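Local coordinates for protein creatinine amidohydrolase (Nostoc punctiforme PCC 73102, PDB 3NO4) that belongs to the creatininase superfamily of metal-dependent amidohydrolases and probably hydrolyses carbon-nitrogen bonds in linear amides, with a nickel ion bound in this crystal, at residues H89-F93 against P94-S98; G131-A134 against T135-A139; V226-D230 against G231-S235. All blocks are in the same frame, centred on the assembly; numbering follows the deposited sequence.

Interaction 1: residues H89-F93 against P94-S98; sequences HHTAF and PGTIS
His90 O is gripped by two donors: the hydroxyl of Thr96, whose OG1 gives it a hydrogen bond of 2.8 Å, and the backbone N of Phe93, 3.3 Å from the same oxygen. The two arrive from opposite faces of the carbonyl plane, and OG1 stands 55° out of it. The Phe93 N bond closes a type I turn from His90 to Phe93, and a type II turn from Phe93 to Thr96 follows at once, so the loop before helix 101-118 doubles back on itself. The second turn is closed by a weak bond, Thr96 N to Phe93 O at 3.4 Å. Pro94 suits its first corner because the ring fixes phi; Gly95 suits the second because at its positive phi a CB would jam against the preceding carbonyl oxygen. In Thr96, OG1 lies anti to the carbonyl carbon (chi1 -64°), which turns the hydroxyl back to His90 O and places CG2 beside Thr91; the two threonine side chains cross at about a right angle, their CG2 methyls, of Thr91 and Thr96, meeting at 4.0 Å. Thr96 OG1 is also bonded to Gln49 N, and His90 ND1 to Gln49 NE2. A valine in place of Thr96 would probably leave His90 O without its hydroxyl donor and Gln49 N without the oxygen it bonds to. The Phe93 ring meets Trp27 of the second subunit edge-to-face, and at the edge of the same ring, in its plane, lies His90 O.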
# COMPACT_ATOMS: atom_id res chain seq x y z
N HIS A 89 -14.11 -12.06 9.97
CA HIS A 89 -14.48 -13.28 10.67
C HIS A 89 -15.87 -13.87 10.32
O HIS A 89 -16.14 -15.02 10.70
CB HIS A 89 -14.28 -13.15 12.21
CG HIS A 89 -14.95 -11.97 12.82
ND1 HIS A 89 -14.41 -10.70 12.79
CD2 HIS A 89 -16.12 -11.86 13.50
CE1 HIS A 89 -15.25 -9.86 13.37
NE2 HIS A 89 -16.28 -10.54 13.83
N HIS A 90 -16.72 -13.12 9.62
CA HIS A 90 -18.04 -13.58 9.17
C HIS A 90 -18.09 -14.04 7.70
O HIS A 90 -19.18 -14.37 7.18
CB HIS A 90 -19.07 -12.47 9.36
CG HIS A 90 -19.27 -12.08 10.79
ND1 HIS A 90 -19.86 -12.91 11.71
CD2 HIS A 90 -18.91 -10.96 11.46
CE1 HIS A 90 -19.90 -12.30 12.88
NE2 HIS A 90 -19.31 -11.12 12.76
N THR A 91 -16.95 -14.10 7.03
CA THR A 91 -16.91 -14.37 5.58
C THR A 91 -17.16 -15.86 5.17
O THR A 91 -17.35 -16.13 4.00
CB THR A 91 -15.61 -13.86 4.91
OG1 THR A 91 -14.48 -14.55 5.43
CG2 THR A 91 -15.43 -12.37 5.20
N ALA A 92 -17.24 -16.79 6.12
CA ALA A 92 -17.61 -18.17 5.81
C ALA A 92 -19.12 -18.35 5.67
O ALA A 92 -19.56 -19.45 5.33
CB ALA A 92 -17.03 -19.14 6.83
N PHE A 93 -19.90 -17.28 5.92
CA PHE A 93 -21.33 -17.23 5.65
C PHE A 93 -21.61 -16.38 4.40
O PHE A 93 -21.14 -15.25 4.31
CB PHE A 93 -22.07 -16.66 6.86
CG PHE A 93 -21.93 -17.50 8.09
CD1 PHE A 93 -20.87 -17.33 8.95
CD2 PHE A 93 -22.90 -18.43 8.42
CE1 PHE A 93 -20.75 -18.10 10.11
CE2 PHE A 93 -22.78 -19.22 9.58
CZ PHE A 93 -21.71 -19.05 10.42
N PRO A 94 -22.42 -16.88 3.44
CA PRO A 94 -22.69 -16.13 2.21
C PRO A 94 -23.50 -14.86 2.46
O PRO A 94 -24.49 -14.84 3.26
CB PRO A 94 -23.46 -17.13 1.35
CG PRO A 94 -24.19 -17.99 2.38
CD PRO A 94 -23.25 -18.11 3.52
N GLY A 95 -23.11 -13.81 1.75
CA GLY A 95 -23.72 -12.49 1.88
C GLY A 95 -22.96 -11.53 2.75
O GLY A 95 -23.27 -10.36 2.74
N THR A 96 -21.99 -12.01 3.52
CA THR A 96 -21.10 -11.14 4.25
C THR A 96 -20.21 -10.41 3.21
O THR A 96 -19.75 -11.01 2.22
CB THR A 96 -20.21 -11.93 5.23
OG1 THR A 96 -21.07 -12.53 6.21
CG2 THR A 96 -19.10 -11.05 5.88
N ILE A 97 -20.05 -9.11 3.43
CA ILE A 97 -19.07 -8.29 2.69
C ILE A 97 -18.15 -7.64 3.73
O ILE A 97 -18.64 -7.12 4.75
CB ILE A 97 -19.73 -7.19 1.79
CG1 ILE A 97 -20.99 -7.67 1.06
CG2 ILE A 97 -18.68 -6.64 0.81
CD1 ILE A 97 -21.74 -6.53 0.26
N SER A 98 -16.84 -7.70 3.52
CA SER A 98 -15.88 -7.08 4.44
C SER A 98 -14.77 -6.38 3.68
O SER A 98 -14.33 -6.88 2.64
CB SER A 98 -15.22 -8.12 5.33
OG SER A 98 -14.32 -7.54 6.29

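Interaction 2: residues G131-A134 against T135-A139; sequences GNIA and TLKAA
Ala134, Thr135 and Ile133 carry this contact, within the opening two turns of helix 132-150. The backbone bonds run i to i+4: Ala138 N to Ala134 O at 3.0 Å and Lys137 N to Ile133 O at 2.9 Å, with Leu136 N bound likewise to Asn132 O. Ile133 and Lys137 lie side by side and point the same way; the branch Ile133 CG2, anti to its backbone N, runs against the end of the lysine, 3.9 Å from Lys137 NZ. The extended chain of Lys137 carries CE and NZ alongside that methyl, and a lysine suits this exposed position. A water bridges Thr135 back to Gly131 O, 2.6 Å from Thr135 OG1 and donating to Gly131 O at 2.7 Å. The small methyl of Ala134 suits a close subunit interface: Lys137 of the third subunit packs on it, and Thr135 packs on Ala138 of that subunit. On the inner side Leu136 CD1 approaches Asn132 CB at 4.2 Å, and the leucine touches Ile44 and Val162 of the sheet. The arrangement is the opening two turns of the connecting helix in a beta-alpha-beta unit, strand 122-127, helix 132-150, strand 159-164.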
# COMPACT_ATOMS: atom_id res chain seq x y z
N GLY A 131 -16.62 -5.26 15.56
CA GLY A 131 -15.44 -5.55 14.76
C GLY A 131 -14.81 -4.34 14.11
O GLY A 131 -13.65 -4.41 13.75
N ASN A 132 -15.57 -3.26 13.94
CA ASN A 132 -15.03 -2.01 13.43
C ASN A 132 -14.23 -1.23 14.46
O ASN A 132 -13.50 -0.35 14.08
CB ASN A 132 -16.10 -1.03 12.94
CG ASN A 132 -16.89 -1.52 11.75
OD1 ASN A 132 -16.39 -2.24 10.90
ND2 ASN A 132 -18.13 -1.07 11.68
N ILE A 133 -14.38 -1.49 15.75
CA ILE A 133 -13.86 -0.56 16.77
C ILE A 133 -12.33 -0.38 16.63
O ILE A 133 -11.85 0.74 16.50
CB ILE A 133 -14.26 -0.99 18.21
CG1 ILE A 133 -15.79 -0.86 18.41
CG2 ILE A 133 -13.53 -0.12 19.26
CD1 ILE A 133 -16.29 -1.50 19.71
N ALA A 134 -11.61 -1.50 16.63
CA ALA A 134 -10.13 -1.49 16.60
C ALA A 134 -9.59 -0.81 15.35
O ALA A 134 -8.76 0.09 15.43
CB ALA A 134 -9.58 -2.91 16.72
N THR A 135 -10.11 -1.21 14.21
CA THR A 135 -9.70 -0.63 12.92
C THR A 135 -10.02 0.88 12.86
O THR A 135 -9.18 1.64 12.40
CB THR A 135 -10.33 -1.40 11.73
OG1 THR A 135 -9.88 -2.77 11.78
CG2 THR A 135 -9.96 -0.75 10.38
N LEU A 136 -11.21 1.28 13.35
CA LEU A 136 -11.59 2.71 13.41
C LEU A 136 -10.61 3.52 14.26
O LEU A 136 -10.18 4.59 13.82
CB LEU A 136 -13.02 2.96 13.93
CG LEU A 136 -14.15 2.89 12.91
CD1 LEU A 136 -15.46 3.04 13.68
CD2 LEU A 136 -14.03 3.93 11.75
N LYS A 137 -10.28 3.01 15.46
CA LYS A 137 -9.36 3.72 16.33
C LYS A 137 -7.96 3.84 15.67
O LYS A 137 -7.31 4.90 15.70
CB LYS A 137 -9.30 3.05 17.72
CG LYS A 137 -10.54 3.36 18.57
CD LYS A 137 -10.40 2.65 19.92
CE LYS A 137 -11.56 2.97 20.91
NZ LYS A 137 -11.59 1.87 21.95
N ALA A 138 -7.55 2.76 15.00
CA ALA A 138 -6.33 2.78 14.21
C ALA A 138 -6.37 3.81 13.09
O ALA A 138 -5.43 4.56 12.90
CB ALA A 138 -6.06 1.40 13.64
N ALA A 139 -7.48 3.83 12.37
CA ALA A 139 -7.73 4.80 11.31
C ALA A 139 -7.65 6.24 11.78
O ALA A 139 -7.15 7.08 11.06
CB ALA A 139 -9.11 4.53 10.61
O HOH W 1 -11.01 -4.09 13.77

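Interaction 3: residues V226-D230 against G231-S235; sequences VRYPD and GRMGS
The backbone leaves helix 221-227 at Tyr228 and folds into a type I turn, Tyr228 to Gly231, closed by Gly231 N on Tyr228 O at 3.0 Å. Glycine suits the last position, for at its positive phi a CB would clash with Asp230 O. Asp230 then reaches over the bend to Arg232. Its OD1 accepts Arg232 N at 3.0 Å, while OD2 takes the side-on salt bridge, with Arg232 NE at 2.8 Å on its syn lone pair and Arg232 NH2 at 3.0 Å. The carboxylate and guanidinium planes are 50° apart, yet OD2 lies close to the guanidinium plane. The arginine chain is bent at chi3 (-78°), which brings NE round to the carboxylate, and its NH1 reaches Ser235 O at 2.9 Å. A water joins Asp230 OD1 to Arg232 O. Met233 lies over one face of the Tyr228 ring, CG 3.7 Å from the centroid in a CH-pi contact and SE, the selenium of this labelled residue, at 4.6 Å; Arg227 CB lies over the opposite face. The long, flexible methionine side chain suits this flat aromatic surface. Tyr228 OH bonds to Arg217 O. Together these form a type I turn directly after a helix, flanked by an aspartate-arginine salt bridge and a Met-aromatic contact.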
# COMPACT_ATOMS: atom_id res chain seq x y z
N VAL A 226 -17.12 -22.94 12.44
CA VAL A 226 -17.02 -24.15 13.27
C VAL A 226 -17.49 -23.89 14.71
O VAL A 226 -18.31 -24.65 15.23
CB VAL A 226 -15.56 -24.77 13.26
CG1 VAL A 226 -15.43 -25.95 14.27
CG2 VAL A 226 -15.20 -25.23 11.83
N ARG A 227 -17.02 -22.80 15.32
CA ARG A 227 -17.42 -22.44 16.69
C ARG A 227 -18.87 -22.07 16.83
O ARG A 227 -19.47 -22.39 17.84
CB ARG A 227 -16.62 -21.26 17.24
CG ARG A 227 -15.23 -21.66 17.62
CD ARG A 227 -14.47 -20.47 18.24
NE ARG A 227 -13.07 -20.83 18.19
CZ ARG A 227 -12.44 -21.63 19.05
NH1 ARG A 227 -13.03 -22.14 20.14
NH2 ARG A 227 -11.17 -21.91 18.83
N TYR A 228 -19.40 -21.37 15.82
CA TYR A 228 -20.75 -20.74 15.88
C TYR A 228 -21.47 -21.14 14.59
O TYR A 228 -21.55 -20.36 13.66
CB TYR A 228 -20.61 -19.22 16.05
CG TYR A 228 -19.63 -18.79 17.14
CD1 TYR A 228 -19.94 -18.96 18.49
CD2 TYR A 228 -18.37 -18.27 16.82
CE1 TYR A 228 -19.02 -18.59 19.50
CE2 TYR A 228 -17.46 -17.89 17.80
CZ TYR A 228 -17.78 -18.05 19.14
OH TYR A 228 -16.88 -17.68 20.11
N PRO A 229 -21.97 -22.40 14.51
CA PRO A 229 -22.45 -22.95 13.21
C PRO A 229 -23.60 -22.24 12.53
O PRO A 229 -23.64 -22.20 11.29
CB PRO A 229 -22.81 -24.41 13.54
CG PRO A 229 -22.10 -24.71 14.80
CD PRO A 229 -22.00 -23.43 15.56
N ASP A 230 -24.53 -21.69 13.30
CA ASP A 230 -25.63 -20.92 12.69
C ASP A 230 -25.32 -19.42 12.63
O ASP A 230 -26.12 -18.65 12.12
CB ASP A 230 -26.99 -21.24 13.33
CG ASP A 230 -27.22 -20.56 14.67
OD1 ASP A 230 -26.33 -19.88 15.25
OD2 ASP A 230 -28.34 -20.72 15.16
N GLY A 231 -24.19 -19.03 13.21
CA GLY A 231 -23.68 -17.66 13.16
C GLY A 231 -23.93 -16.83 14.40
O GLY A 231 -23.36 -15.77 14.53
N ARG A 232 -24.80 -17.31 15.29
CA ARG A 232 -25.06 -16.65 16.57
C ARG A 232 -23.93 -16.91 17.56
O ARG A 232 -23.38 -18.00 17.58
CB ARG A 232 -26.34 -17.21 17.22
CG ARG A 232 -27.65 -16.94 16.49
CD ARG A 232 -28.81 -17.48 17.34
NE ARG A 232 -28.93 -18.94 17.24
CZ ARG A 232 -29.58 -19.74 18.08
NH1 ARG A 232 -30.15 -19.28 19.19
NH2 ARG A 232 -29.67 -21.05 17.81
N MSE A 233 -23.64 -15.92 18.40
CA MSE A 233 -22.80 -16.11 19.59
C MSE A 233 -23.65 -15.85 20.84
O MSE A 233 -23.92 -14.71 21.19
CB MSE A 233 -21.61 -15.16 19.55
CG MSE A 233 -20.66 -15.34 18.35
SE MSE A 233 -19.37 -13.87 18.32
CE MSE A 233 -18.31 -14.52 19.83
N GLY A 234 -24.09 -16.92 21.48
CA GLY A 234 -24.66 -16.89 22.82
C GLY A 234 -26.08 -16.37 22.94
O GLY A 234 -26.60 -16.25 24.08
N SER A 235 -26.73 -16.13 21.80
CA SER A 235 -27.85 -15.23 21.74
C SER A 235 -29.13 -15.98 21.41
O SER A 235 -29.09 -17.02 20.71
CB SER A 235 -27.60 -14.13 20.71
OG SER A 235 -27.50 -14.63 19.40
O HOH W 2 -23.97 -20.46 16.47

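How the interactions relate
Interactions 1 and 3 meet directly although far apart in sequence, their centres 13 Å apart: the Phe93 ring packs on the turn of interaction 3, with Phe93 CZ 3.5 Å from Tyr228 O and 3.7 Å from Gly231 CA. Both also touch the second subunit, whose Trp27 NE1 bonds to Asp230 O. Interaction 2 touches neither, its nearest atoms about 5 Å from interaction 1 and 9 Å from interaction 3, but shares the third subunit with interaction 3. The nickel ion, bound by His50, Asp59 and Glu191, lies about 9 Å from the side chains of Asn132 and Met233. An unidentified ligand, probably from the crystallisation liquor, is hydrogen-bonded by His89 and His90 and lies about 5 Å from the Met233 side chain, consistent with a pocket between interactions 1 and 3.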